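Local coordinates for hypothetical sugar ABC-transporter sugar binding protein (Arthrobacter globiformis, PDB 7BVT) that binds cyclic alpha-maltosyl-1,6-maltose and, as a solute-binding protein, probably delivers it to an ABC transporter for uptake into the cell, at residues A[35-40]-A[62-67]; A[49-54]-A[313-318]; A[137-142]-A[335-340]; A[143-148]-A[277-282]. All blocks are in the same frame, centred on the assembly; numbering follows the deposited sequence.

Contact 1: A[35-40]-A[62-67]; sequences YWDGTN and ASNVPN
Tyr-35 packs its ring against the side chain of Asn-67. The amide nitrogen ND2 of Asn-67 sits over the centre of one ring face, 3.4 Å above the plane, with ring and amide planes 53° apart. The two side chains point the same way. In Tyr-35, CG stands between the backbone N and the carbonyl carbon (chi1 55°), which swings the ring alongside Asn-67. At its base, Tyr-35 CB lies 3.2 Å from Val-65 O, and Tyr-35 CA makes a CH...O contact with the same oxygen. The hydroxyl of Tyr-35 is hydrogen-bonded to Glu-297. Next, the backbone of Trp-36 accepts a hydrogen bond from Asn-64, ND2 to O 2.8 Å. That bond is bent (137° at the hydrogen), and the donor stands well above the carbonyl plane. Asp-37 joins through water. One water donates to both side chains, 3.2 Å from Asp-37 OD1 and 2.7 Å from Asn-64 OD1. The contact ties the loop after strand 28-34 to the end of strand 58-64 and the loop that follows, within one beta-alpha-beta unit. Its chemistry implies that the amide of Asn-64 is fixed at both ends, by a carbonyl and by a water.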
loop_
_atom_site.group_PDB
_atom_site.type_symbol
_atom_site.label_atom_id
_atom_site.label_comp_id
_atom_site.label_asym_id
_atom_site.label_seq_id
_atom_site.Cartn_x
_atom_site.Cartn_y
_atom_site.Cartn_z
ATOM N N TYR A 35 12.396 6.378 -7.552
ATOM C CA TYR A 35 13.110 6.461 -6.244
ATOM C C TYR A 35 13.650 5.091 -5.844
ATOM O O TYR A 35 14.078 4.957 -4.685
ATOM C CB TYR A 35 12.261 7.137 -5.150
ATOM C CG TYR A 35 10.891 6.552 -4.880
ATOM C CD1 TYR A 35 10.719 5.225 -4.548
ATOM C CD2 TYR A 35 9.764 7.345 -4.922
ATOM C CE1 TYR A 35 9.460 4.673 -4.296
ATOM C CE2 TYR A 35 8.507 6.822 -4.643
ATOM C CZ TYR A 35 8.361 5.488 -4.331
ATOM O OH TYR A 35 7.098 5.014 -4.049
ATOM N N TRP A 36 13.625 4.095 -6.712
ATOM C CA TRP A 36 14.114 2.743 -6.350
ATOM C C TRP A 36 15.631 2.776 -6.070
ATOM O O TRP A 36 16.387 3.466 -6.814
ATOM C CB TRP A 36 13.774 1.720 -7.429
ATOM C CG TRP A 36 12.302 1.439 -7.511
ATOM C CD1 TRP A 36 11.452 1.076 -6.506
ATOM C CD2 TRP A 36 11.514 1.421 -8.705
ATOM N NE1 TRP A 36 10.201 0.826 -6.993
ATOM C CE2 TRP A 36 10.199 1.049 -8.336
ATOM C CE3 TRP A 36 11.783 1.693 -10.045
ATOM C CZ2 TRP A 36 9.166 0.955 -9.267
ATOM C CZ3 TRP A 36 10.768 1.563 -10.964
ATOM C CH2 TRP A 36 9.482 1.229 -10.571
ATOM N N ASP A 37 16.013 1.935 -5.114
ATOM C CA ASP A 37 17.412 1.623 -4.758
ATOM C C ASP A 37 17.631 0.121 -4.857
ATOM O O ASP A 37 16.677 -0.663 -5.003
ATOM C CB ASP A 37 17.721 2.063 -3.325
ATOM C CG ASP A 37 17.574 3.559 -3.104
ATOM O OD1 ASP A 37 17.924 4.338 -4.026
ATOM O OD2 ASP A 37 17.098 3.937 -2.016
ATOM N N GLY A 38 18.882 -0.285 -4.703
ATOM C CA GLY A 38 19.168 -1.696 -4.405
ATOM C C GLY A 38 18.720 -2.599 -5.520
ATOM O O GLY A 38 18.906 -2.221 -6.671
ATOM N N THR A 39 18.220 -3.770 -5.142
ATOM C CA THR A 39 17.657 -4.841 -6.000
ATOM C C THR A 39 16.638 -4.232 -6.963
ATOM O O THR A 39 16.653 -4.572 -8.163
ATOM C CB THR A 39 17.039 -5.893 -5.069
ATOM O OG1 THR A 39 18.185 -6.480 -4.447
ATOM C CG2 THR A 39 16.158 -6.902 -5.779
ATOM N N ASN A 40 15.744 -3.404 -6.429
ATOM C CA ASN A 40 14.619 -2.825 -7.210
ATOM C C ASN A 40 15.196 -1.948 -8.337
ATOM O O ASN A 40 14.731 -2.080 -9.495
ATOM C CB ASN A 40 13.671 -2.035 -6.318
ATOM C CG ASN A 40 12.785 -2.926 -5.462
ATOM O OD1 ASN A 40 12.760 -4.139 -5.600
ATOM N ND2 ASN A 40 12.041 -2.302 -4.558
ATOM N N ALA A 62 16.696 6.499 -17.436
ATOM C CA ALA A 62 16.151 6.410 -16.074
ATOM C C ALA A 62 17.148 7.056 -15.131
ATOM O O ALA A 62 18.359 6.781 -15.332
ATOM C CB ALA A 62 15.911 4.979 -15.754
ATOM N N SER A 63 16.661 7.809 -14.155
ATOM C CA SER A 63 17.457 8.383 -13.029
ATOM C C SER A 63 16.764 8.126 -11.693
ATOM O O SER A 63 15.522 8.297 -11.580
ATOM C CB SER A 63 17.707 9.821 -13.231
ATOM O OG SER A 63 18.337 10.036 -14.490
ATOM N N ASN A 64 17.551 7.810 -10.683
ATOM C CA ASN A 64 17.085 7.782 -9.283
ATOM C C ASN A 64 17.016 9.203 -8.750
ATOM O O ASN A 64 17.942 10.000 -8.988
ATOM C CB ASN A 64 17.986 6.929 -8.393
ATOM C CG ASN A 64 17.657 7.127 -6.931
ATOM O OD1 ASN A 64 18.083 8.114 -6.291
ATOM N ND2 ASN A 64 16.781 6.262 -6.432
ATOM N N VAL A 65 15.931 9.530 -8.079
ATOM C CA VAL A 65 15.751 10.732 -7.251
ATOM C C VAL A 65 15.356 10.215 -5.877
ATOM O O VAL A 65 14.411 9.425 -5.775
ATOM C CB VAL A 65 14.672 11.667 -7.825
ATOM C CG1 VAL A 65 14.438 12.860 -6.938
ATOM C CG2 VAL A 65 14.943 12.081 -9.253
ATOM N N PRO A 66 16.067 10.587 -4.777
ATOM C CA PRO A 66 15.700 10.136 -3.441
ATOM C C PRO A 66 14.226 10.398 -3.098
ATOM O O PRO A 66 13.665 11.423 -3.433
ATOM C CB PRO A 66 16.652 10.906 -2.516
ATOM C CG PRO A 66 17.832 11.157 -3.392
ATOM C CD PRO A 66 17.242 11.485 -4.748
ATOM N N ASN A 67 13.636 9.404 -2.458
ATOM C CA ASN A 67 12.208 9.383 -2.074
ATOM C C ASN A 67 11.892 10.722 -1.411
ATOM O O ASN A 67 10.923 11.398 -1.820
ATOM C CB ASN A 67 11.880 8.144 -1.227
ATOM C CG ASN A 67 10.418 8.112 -0.823
ATOM O OD1 ASN A 67 9.986 8.923 0.002
ATOM N ND2 ASN A 67 9.649 7.196 -1.409
HETATM O O HOH W 1 19.203 7.261 -4.036
#

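Contact 2: A[49-54]-A[313-318]; sequences DTYNAS and ADFLSW
Tyr-51 combines an aromatic cluster with a hydrogen bond from its hydroxyl to a carboxylate: Phe-315 meets its ring face and Trp-318 meets it obliquely. Tyr-51 OH donates to Asp-314 OD2 over 2.6 Å, a short bond that uses the anti lone pair. OD2 lies at the edge of the tyrosine ring, in its plane, although the carboxylate itself is turned out of that plane. The edge of Phe-315 points at the tyrosine in a T-shaped pair, with centroids 5.0 Å apart and planes at 70°. Phe-315 CB adds a CH-pi contact over the same ring. Trp-318 runs past Tyr-51 in the opposite direction. Tyr-51 CB sits over the Trp-318 indole, 3.9 Å from the centroid of its six-membered ring. In Tyr-51, CG is anti to the backbone N (chi1 176°), which sends the ring straight across to the other helix. Thr-50 adds its methyl, CG2 to Trp-318 CZ2 3.7 Å. Replacing Tyr-51 with an alanine would probably leave Asp-314 without its hydroxyl partner and open a gap beside Phe-315 and Trp-318. Val-58 and Ile-60 of strand 58-64 also touch Tyr-51. The short helix segments 49-53 and 313-318 run at 120° to each other, their axes 11.1 Å apart at closest. This is an aromatic cluster at a helix-helix interface, joining helix 38-53 to helix 306-319 beside the sheet.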
loop_
_atom_site.group_PDB
_atom_site.type_symbol
_atom_site.label_atom_id
_atom_site.label_comp_id
_atom_site.label_asym_id
_atom_site.label_seq_id
_atom_site.Cartn_x
_atom_site.Cartn_y
_atom_site.Cartn_z
ATOM N N ASP A 49 17.224 -1.629 -19.922
ATOM C CA ASP A 49 18.217 -2.131 -20.920
ATOM C C ASP A 49 17.518 -2.990 -21.952
ATOM O O ASP A 49 17.776 -2.801 -23.200
ATOM C CB ASP A 49 19.290 -3.011 -20.268
ATOM C CG ASP A 49 20.255 -2.221 -19.438
ATOM O OD1 ASP A 49 20.284 -0.984 -19.627
ATOM O OD2 ASP A 49 20.961 -2.893 -18.605
ATOM N N THR A 50 16.689 -3.923 -21.478
ATOM C CA THR A 50 15.942 -4.877 -22.295
ATOM C C THR A 50 15.084 -4.084 -23.284
ATOM O O THR A 50 15.142 -4.357 -24.503
ATOM C CB THR A 50 15.175 -5.882 -21.446
ATOM O OG1 THR A 50 16.125 -6.652 -20.697
ATOM C CG2 THR A 50 14.331 -6.812 -22.276
ATOM N N TYR A 51 14.253 -3.162 -22.797
ATOM C CA TYR A 51 13.408 -2.342 -23.701
ATOM C C TYR A 51 14.242 -1.575 -24.729
ATOM O O TYR A 51 13.859 -1.578 -25.915
ATOM C CB TYR A 51 12.538 -1.407 -22.858
ATOM C CG TYR A 51 11.698 -0.465 -23.674
ATOM C CD1 TYR A 51 10.528 -0.894 -24.249
ATOM C CD2 TYR A 51 12.114 0.839 -23.897
ATOM C CE1 TYR A 51 9.727 -0.011 -24.966
ATOM C CE2 TYR A 51 11.329 1.711 -24.639
ATOM C CZ TYR A 51 10.128 1.291 -25.157
ATOM O OH TYR A 51 9.372 2.203 -25.868
ATOM N N ASN A 52 15.286 -0.898 -24.261
ATOM C CA ASN A 52 16.176 -0.067 -25.120
ATOM C C ASN A 52 16.776 -0.949 -26.209
ATOM O O ASN A 52 16.896 -0.464 -27.329
ATOM C CB ASN A 52 17.237 0.630 -24.275
ATOM C CG ASN A 52 16.666 1.880 -23.653
ATOM O OD1 ASN A 52 15.577 2.348 -24.049
ATOM N ND2 ASN A 52 17.383 2.448 -22.692
ATOM N N ALA A 53 17.083 -2.205 -25.916
ATOM C CA ALA A 53 17.807 -3.020 -26.920
ATOM C C ALA A 53 16.810 -3.718 -27.841
ATOM O O ALA A 53 17.236 -4.243 -28.885
ATOM C CB ALA A 53 18.736 -3.946 -26.194
ATOM N N SER A 54 15.505 -3.616 -27.570
ATOM C CA SER A 54 14.437 -4.400 -28.222
ATOM C C SER A 54 13.811 -3.591 -29.367
ATOM O O SER A 54 12.952 -4.116 -30.083
ATOM C CB SER A 54 13.408 -4.832 -27.205
ATOM O OG SER A 54 12.504 -3.766 -26.918
ATOM N N ALA A 313 4.364 6.289 -23.196
ATOM C CA ALA A 313 3.342 5.251 -22.943
ATOM C C ALA A 313 3.740 3.929 -23.620
ATOM O O ALA A 313 3.343 2.862 -23.165
ATOM C CB ALA A 313 1.978 5.741 -23.423
ATOM N N ASP A 314 4.567 3.949 -24.663
ATOM C CA ASP A 314 5.032 2.715 -25.333
ATOM C C ASP A 314 5.897 1.923 -24.340
ATOM O O ASP A 314 5.730 0.702 -24.244
ATOM C CB ASP A 314 5.813 2.971 -26.624
ATOM C CG ASP A 314 6.164 1.698 -27.355
ATOM O OD1 ASP A 314 5.236 1.124 -27.984
ATOM O OD2 ASP A 314 7.351 1.241 -27.265
ATOM N N PHE A 315 6.782 2.606 -23.640
ATOM C CA PHE A 315 7.611 1.951 -22.604
ATOM C C PHE A 315 6.719 1.397 -21.473
ATOM O O PHE A 315 6.862 0.211 -21.104
ATOM C CB PHE A 315 8.661 2.894 -22.049
ATOM C CG PHE A 315 9.356 2.324 -20.852
ATOM C CD1 PHE A 315 10.125 1.173 -20.958
ATOM C CD2 PHE A 315 9.153 2.891 -19.614
ATOM C CE1 PHE A 315 10.697 0.618 -19.839
ATOM C CE2 PHE A 315 9.739 2.335 -18.494
ATOM C CZ PHE A 315 10.535 1.213 -18.613
ATOM N N LEU A 316 5.767 2.198 -21.008
ATOM C CA LEU A 316 4.888 1.738 -19.896
ATOM C C LEU A 316 4.056 0.551 -20.394
ATOM O O LEU A 316 3.858 -0.403 -19.643
ATOM C CB LEU A 316 4.021 2.908 -19.418
ATOM C CG LEU A 316 4.712 4.050 -18.697
ATOM C CD1 LEU A 316 3.711 5.077 -18.206
ATOM C CD2 LEU A 316 5.577 3.585 -17.554
ATOM N N SER A 317 3.583 0.578 -21.648
ATOM C CA SER A 317 2.787 -0.552 -22.208
ATOM C C SER A 317 3.650 -1.820 -22.175
ATOM O O SER A 317 3.183 -2.869 -21.768
ATOM C CB SER A 317 2.310 -0.252 -23.622
ATOM O OG SER A 317 1.450 0.899 -23.644
ATOM N N TRP A 318 4.911 -1.698 -22.581
ATOM C CA TRP A 318 5.807 -2.887 -22.595
ATOM C C TRP A 318 6.034 -3.381 -21.164
ATOM O O TRP A 318 5.976 -4.600 -20.912
ATOM C CB TRP A 318 7.104 -2.520 -23.336
ATOM C CG TRP A 318 8.098 -3.627 -23.289
ATOM C CD1 TRP A 318 8.230 -4.652 -24.184
ATOM C CD2 TRP A 318 9.144 -3.795 -22.307
ATOM N NE1 TRP A 318 9.239 -5.499 -23.780
ATOM C CE2 TRP A 318 9.845 -4.966 -22.679
ATOM C CE3 TRP A 318 9.571 -3.095 -21.161
ATOM C CZ2 TRP A 318 10.861 -5.496 -21.901
ATOM C CZ3 TRP A 318 10.635 -3.583 -20.436
ATOM C CH2 TRP A 318 11.305 -4.735 -20.835
#

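Contact 3: A[137-142]-A[335-340]; sequences VSANNL and LPVLDS. With GLC (alpha-D-glucopyranose), chain B.
Leu-335 and Ala-139 pair through their backbones, where the chain leading into strand 140-147 meets the loop before helix 339-342. This is part of the glycan pocket wall of a bacterial solute-binding protein: Asn-140 and Leu-142 belong to the pocket. Leu-335 N donates to Ala-139 O over 2.8 Å, with the donor tilted from the carbonyl plane. The return bond from Ala-139 N to Leu-335 O is weak. The next residue faces the sugar. Asn-140 ND2 donates to O2 of the glucose over 2.9 Å, and the bond is almost straight (174°). With chi1 at 60°, Asn-140 CG is tucked between N and C, and the amide reaches the sugar on the side away from Leu-335. The glucose is also hydrogen-bonded to Asp-90 and Arg-371, and Leu-142 touches another glucose unit. Ser-138 turns its hydroxyl to Glu-297, so this buried polar group is satisfied. Apolar packing fills in around the backbone pair. Ala-139 CB points toward the 335-340 loop and touches Leu-335 CB and Val-337 CG1, the latter at 4.2 Å. Val-337 CG1 also presses on the backbone of Ser-138, 3.6 Å from its C. At the other end the leucine side chain crosses that of Asn-141 at about a right angle. The amide nitrogen of Asn-141 donates to Tyr-361 O, while the same ND2 lies 3.4 Å from Leu-335 CD1.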
loop_
_atom_site.group_PDB
_atom_site.type_symbol
_atom_site.label_atom_id
_atom_site.label_comp_id
_atom_site.label_asym_id
_atom_site.label_seq_id
_atom_site.Cartn_x
_atom_site.Cartn_y
_atom_site.Cartn_z
ATOM N N VAL A 137 2.838 0.360 -11.418
ATOM C CA VAL A 137 3.934 -0.465 -11.968
ATOM C C VAL A 137 4.529 -1.351 -10.895
ATOM O O VAL A 137 5.347 -2.205 -11.247
ATOM C CB VAL A 137 5.002 0.416 -12.627
ATOM C CG1 VAL A 137 4.405 1.021 -13.884
ATOM C CG2 VAL A 137 5.569 1.475 -11.713
ATOM N N SER A 138 4.091 -1.223 -9.646
ATOM C CA SER A 138 4.362 -2.235 -8.599
ATOM C C SER A 138 3.214 -2.180 -7.596
ATOM O O SER A 138 2.448 -1.183 -7.628
ATOM C CB SER A 138 5.636 -1.968 -7.898
ATOM O OG SER A 138 5.535 -0.828 -7.082
ATOM N N ALA A 139 3.042 -3.205 -6.811
ATOM C CA ALA A 139 2.012 -3.178 -5.754
ATOM C C ALA A 139 2.530 -3.906 -4.531
ATOM O O ALA A 139 3.462 -4.697 -4.590
ATOM C CB ALA A 139 0.739 -3.800 -6.250
ATOM N N ASN A 140 1.915 -3.580 -3.412
ATOM C CA ASN A 140 2.106 -4.260 -2.128
ATOM C C ASN A 140 0.803 -4.098 -1.349
ATOM O O ASN A 140 -0.108 -3.326 -1.769
ATOM C CB ASN A 140 3.315 -3.707 -1.390
ATOM C CG ASN A 140 3.234 -2.229 -1.082
ATOM O OD1 ASN A 140 2.288 -1.789 -0.435
ATOM N ND2 ASN A 140 4.276 -1.488 -1.396
ATOM N N ASN A 141 0.659 -4.861 -0.284
ATOM C CA ASN A 141 -0.510 -4.748 0.588
ATOM C C ASN A 141 -0.172 -5.249 1.980
ATOM O O ASN A 141 0.935 -5.747 2.242
ATOM C CB ASN A 141 -1.771 -5.356 -0.040
ATOM C CG ASN A 141 -1.731 -6.859 -0.145
ATOM O OD1 ASN A 141 -1.412 -7.578 0.820
ATOM N ND2 ASN A 141 -2.129 -7.353 -1.295
ATOM N N LEU A 142 -1.069 -4.924 2.894
ATOM C CA LEU A 142 -0.865 -5.266 4.313
ATOM C C LEU A 142 -1.417 -6.655 4.559
ATOM O O LEU A 142 -2.521 -6.967 4.140
ATOM C CB LEU A 142 -1.546 -4.243 5.212
ATOM C CG LEU A 142 -0.841 -2.908 5.297
ATOM C CD1 LEU A 142 -1.742 -1.888 6.019
ATOM C CD2 LEU A 142 0.437 -3.020 6.038
ATOM N N LEU A 335 4.196 -7.249 -5.536
ATOM C CA LEU A 335 3.041 -7.996 -6.041
ATOM C C LEU A 335 2.707 -7.514 -7.449
ATOM O O LEU A 335 2.869 -6.331 -7.747
ATOM C CB LEU A 335 1.842 -7.773 -5.111
ATOM C CG LEU A 335 2.099 -8.078 -3.650
ATOM C CD1 LEU A 335 0.871 -7.821 -2.821
ATOM C CD2 LEU A 335 2.531 -9.527 -3.460
ATOM N N PRO A 336 2.205 -8.404 -8.324
ATOM C CA PRO A 336 1.941 -8.021 -9.691
ATOM C C PRO A 336 0.752 -7.067 -9.727
ATOM O O PRO A 336 -0.207 -7.230 -8.973
ATOM C CB PRO A 336 1.598 -9.288 -10.453
ATOM C CG PRO A 336 1.612 -10.386 -9.447
ATOM C CD PRO A 336 2.026 -9.850 -8.107
ATOM N N VAL A 337 0.784 -6.140 -10.651
ATOM C CA VAL A 337 -0.332 -5.162 -10.782
ATOM C C VAL A 337 -1.466 -5.706 -11.669
ATOM O O VAL A 337 -2.539 -5.073 -11.700
ATOM C CB VAL A 337 0.184 -3.806 -11.302
ATOM C CG1 VAL A 337 1.230 -3.246 -10.363
ATOM C CG2 VAL A 337 0.716 -3.863 -12.716
ATOM N N LEU A 338 -1.228 -6.774 -12.425
ATOM C CA LEU A 338 -2.200 -7.385 -13.330
ATOM C C LEU A 338 -2.975 -8.468 -12.579
ATOM O O LEU A 338 -2.351 -9.328 -11.953
ATOM C CB LEU A 338 -1.467 -7.977 -14.525
ATOM C CG LEU A 338 -0.708 -6.999 -15.398
ATOM C CD1 LEU A 338 -0.018 -7.724 -16.549
ATOM C CD2 LEU A 338 -1.637 -5.951 -16.001
ATOM N N ASP A 339 -4.303 -8.468 -12.710
ATOM C CA ASP A 339 -5.134 -9.534 -12.133
ATOM C C ASP A 339 -4.685 -10.867 -12.753
ATOM O O ASP A 339 -4.593 -11.886 -12.029
ATOM C CB ASP A 339 -6.627 -9.285 -12.372
ATOM C CG ASP A 339 -7.356 -8.184 -11.602
ATOM O OD1 ASP A 339 -6.750 -7.531 -10.819
ATOM O OD2 ASP A 339 -8.561 -7.956 -11.903
ATOM N N SER A 340 -4.443 -10.883 -14.055
ATOM C CA SER A 340 -4.194 -12.128 -14.821
ATOM C C SER A 340 -2.900 -12.780 -14.337
ATOM O O SER A 340 -2.798 -14.002 -14.369
ATOM C CB SER A 340 -4.081 -11.863 -16.271
ATOM O OG SER A 340 -2.899 -11.148 -16.569
HETATM C C1 GLC B . 4.422 1.466 1.816
HETATM C C2 GLC B . 3.512 1.718 0.654
HETATM C C3 GLC B . 3.006 3.138 0.679
HETATM C C4 GLC B . 2.359 3.390 2.050
HETATM C C5 GLC B . 3.399 3.193 3.145
HETATM C C6 GLC B . 2.770 3.404 4.534
HETATM O O2 GLC B . 4.194 1.320 -0.522
HETATM O O3 GLC B . 2.092 3.330 -0.415
HETATM O O4 GLC B . 1.879 4.716 2.168
HETATM O O5 GLC B . 3.838 1.858 3.091
HETATM O O6 GLC B . 3.823 3.696 5.449
#

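Contact 4: A[143-148]-A[277-282]; sequences GYMYNK and FGTAQV
Tyr-146 lays its ring over Gly-278, with CE1 3.4 Å from the glycine CA. The backbone N of Gly-278 lies over one ring face, displaced toward the rim. The fit is close: a beta carbon on Gly-278 would clash with CE1. CG of Tyr-146 is flanked by its own N and C (chi1 70°), which lays the ring over Gly-278 of the neighbouring strand, and its hydroxyl bonds to Pro-158 O. With an alanine in place of Tyr-146, Gly-278 would probably lose the ring that covers it and Pro-158 O its hydroxyl partner. Lys-148 CE also packs near Gly-278 CA, while its NZ forms a salt bridge with Glu-159. Met-145, Thr-279 and Phe-277 share the other face of the sheet. The extended Met-145 chain lies alongside Phe-277, its SD 4.9 Å from the ring centroid in an oblique Met-aromatic contact. Thr-279 CG2 sits at the edge of the Phe-277 ring and touches Met-145 CG at 4.0 Å. Four backbone hydrogen bonds join the strands, in the pairs Tyr-144 with Ala-280 and Tyr-146 with Gly-278. This is regular antiparallel beta pairing, which places strand 277-280 beside strand 140-147 in the mixed sheet.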
loop_
_atom_site.group_PDB
_atom_site.type_symbol
_atom_site.label_atom_id
_atom_site.label_comp_id
_atom_site.label_asym_id
_atom_site.label_seq_id
_atom_site.Cartn_x
_atom_site.Cartn_y
_atom_site.Cartn_z
ATOM N N GLY A 143 -0.666 -7.401 5.344
ATOM C CA GLY A 143 -1.019 -8.762 5.717
ATOM C C GLY A 143 -0.776 -8.977 7.182
ATOM O O GLY A 143 -0.276 -8.090 7.883
ATOM N N TYR A 144 -1.103 -10.164 7.620
ATOM C CA TYR A 144 -0.874 -10.565 9.028
ATOM C C TYR A 144 0.382 -11.411 9.081
ATOM O O TYR A 144 0.463 -12.398 8.379
ATOM C CB TYR A 144 -2.104 -11.330 9.529
ATOM C CG TYR A 144 -1.995 -11.847 10.938
ATOM C CD1 TYR A 144 -2.261 -11.013 12.000
ATOM C CD2 TYR A 144 -1.616 -13.148 11.209
ATOM C CE1 TYR A 144 -2.165 -11.445 13.326
ATOM C CE2 TYR A 144 -1.493 -13.587 12.516
ATOM C CZ TYR A 144 -1.729 -12.732 13.567
ATOM O OH TYR A 144 -1.668 -13.210 14.843
ATOM N N MET A 145 1.311 -11.011 9.919
ATOM C CA MET A 145 2.546 -11.817 10.163
ATOM C C MET A 145 2.585 -12.198 11.630
ATOM O O MET A 145 2.120 -11.454 12.478
ATOM C CB MET A 145 3.807 -11.039 9.835
ATOM C CG MET A 145 4.167 -10.992 8.424
ATOM S SD MET A 145 5.931 -10.475 8.304
ATOM C CE MET A 145 6.075 -10.660 6.526
ATOM N N TYR A 146 3.113 -13.377 11.917
ATOM C CA TYR A 146 3.157 -13.853 13.299
ATOM C C TYR A 146 4.413 -14.673 13.518
ATOM O O TYR A 146 4.991 -15.217 12.567
ATOM C CB TYR A 146 1.891 -14.635 13.621
ATOM C CG TYR A 146 1.754 -15.965 12.947
ATOM C CD1 TYR A 146 1.329 -16.102 11.634
ATOM C CD2 TYR A 146 2.006 -17.138 13.669
ATOM C CE1 TYR A 146 1.201 -17.347 11.028
ATOM C CE2 TYR A 146 1.807 -18.374 13.094
ATOM C CZ TYR A 146 1.450 -18.494 11.759
ATOM O OH TYR A 146 1.297 -19.754 11.198
ATOM N N ASN A 147 4.718 -14.831 14.793
ATOM C CA ASN A 147 5.933 -15.553 15.248
ATOM C C ASN A 147 5.509 -16.970 15.639
ATOM O O ASN A 147 4.822 -17.130 16.662
ATOM C CB ASN A 147 6.568 -14.792 16.383
ATOM C CG ASN A 147 7.818 -15.425 16.969
ATOM O OD1 ASN A 147 7.951 -16.642 16.930
ATOM N ND2 ASN A 147 8.687 -14.587 17.483
ATOM N N LYS A 148 5.926 -17.968 14.861
ATOM C CA LYS A 148 5.437 -19.336 15.089
ATOM C C LYS A 148 6.010 -19.849 16.415
ATOM O O LYS A 148 5.305 -20.601 17.120
ATOM C CB LYS A 148 5.845 -20.249 13.929
ATOM C CG LYS A 148 5.307 -19.858 12.565
ATOM C CD LYS A 148 5.347 -21.065 11.604
ATOM C CE LYS A 148 5.087 -20.673 10.161
ATOM N NZ LYS A 148 5.120 -21.869 9.291
ATOM N N PHE A 277 8.719 -16.925 11.055
ATOM C CA PHE A 277 7.453 -16.181 10.860
ATOM C C PHE A 277 6.521 -16.939 9.933
ATOM O O PHE A 277 6.932 -17.669 8.996
ATOM C CB PHE A 277 7.744 -14.774 10.365
ATOM C CG PHE A 277 8.219 -14.652 8.947
ATOM C CD1 PHE A 277 9.567 -14.729 8.660
ATOM C CD2 PHE A 277 7.328 -14.417 7.908
ATOM C CE1 PHE A 277 10.016 -14.604 7.359
ATOM C CE2 PHE A 277 7.780 -14.296 6.614
ATOM C CZ PHE A 277 9.115 -14.403 6.332
ATOM N N GLY A 278 5.229 -16.680 10.136
ATOM C CA GLY A 278 4.133 -17.104 9.272
ATOM C C GLY A 278 3.379 -15.887 8.740
ATOM O O GLY A 278 3.616 -14.758 9.241
ATOM N N THR A 279 2.585 -16.115 7.721
ATOM C CA THR A 279 1.804 -15.027 7.111
ATOM C C THR A 279 0.391 -15.525 6.911
ATOM O O THR A 279 0.124 -16.754 6.801
ATOM C CB THR A 279 2.449 -14.540 5.804
ATOM O OG1 THR A 279 2.310 -15.613 4.870
ATOM C CG2 THR A 279 3.876 -14.091 5.969
ATOM N N ALA A 280 -0.560 -14.601 6.843
ATOM C CA ALA A 280 -1.947 -14.939 6.535
ATOM C C ALA A 280 -2.697 -13.712 6.054
ATOM O O ALA A 280 -2.180 -12.583 6.241
ATOM C CB ALA A 280 -2.663 -15.464 7.764
ATOM N N GLN A 281 -3.844 -13.989 5.471
ATOM C CA GLN A 281 -4.873 -12.965 5.225
ATOM C C GLN A 281 -5.076 -12.170 6.521
ATOM O O GLN A 281 -5.067 -12.761 7.627
ATOM C CB GLN A 281 -6.146 -13.673 4.749
ATOM C CG GLN A 281 -7.347 -12.756 4.599
ATOM C CD GLN A 281 -8.564 -13.478 4.096
ATOM O OE1 GLN A 281 -8.985 -13.284 2.950
ATOM N NE2 GLN A 281 -9.107 -14.358 4.922
ATOM N N VAL A 282 -5.333 -10.861 6.425
ATOM C CA VAL A 282 -5.611 -10.058 7.643
ATOM C C VAL A 282 -6.881 -10.580 8.291
ATOM O O VAL A 282 -7.911 -10.690 7.615
ATOM C CB VAL A 282 -5.750 -8.559 7.375
ATOM C CG1 VAL A 282 -5.916 -7.855 8.721
ATOM C CG2 VAL A 282 -4.509 -8.024 6.684
#

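Contacts 1 and 2 share helix 38-53, near its start and its end, and their centres lie 18 Å apart. Contacts 3 and 4 share strand 140-147 and touch where Leu-142 O meets Val-282 CG2. The centre of contact 3 is about 19 Å from those of contacts 1 and 4 and 20 Å from that of contact 2. Trp-36 packs on Val-137 to link it to contact 1. Contacts 2 and 4 are farthest apart, about 37 Å between centres. Along the chain, contact 1 closes before contact 3 opens, the segments of contact 2 alternate with those of both, and contact 4 falls within contact 3. Sequence-distant parts thus meet around one mixed sheet, with Asn-140 of contact 3 helping to hold the sugar.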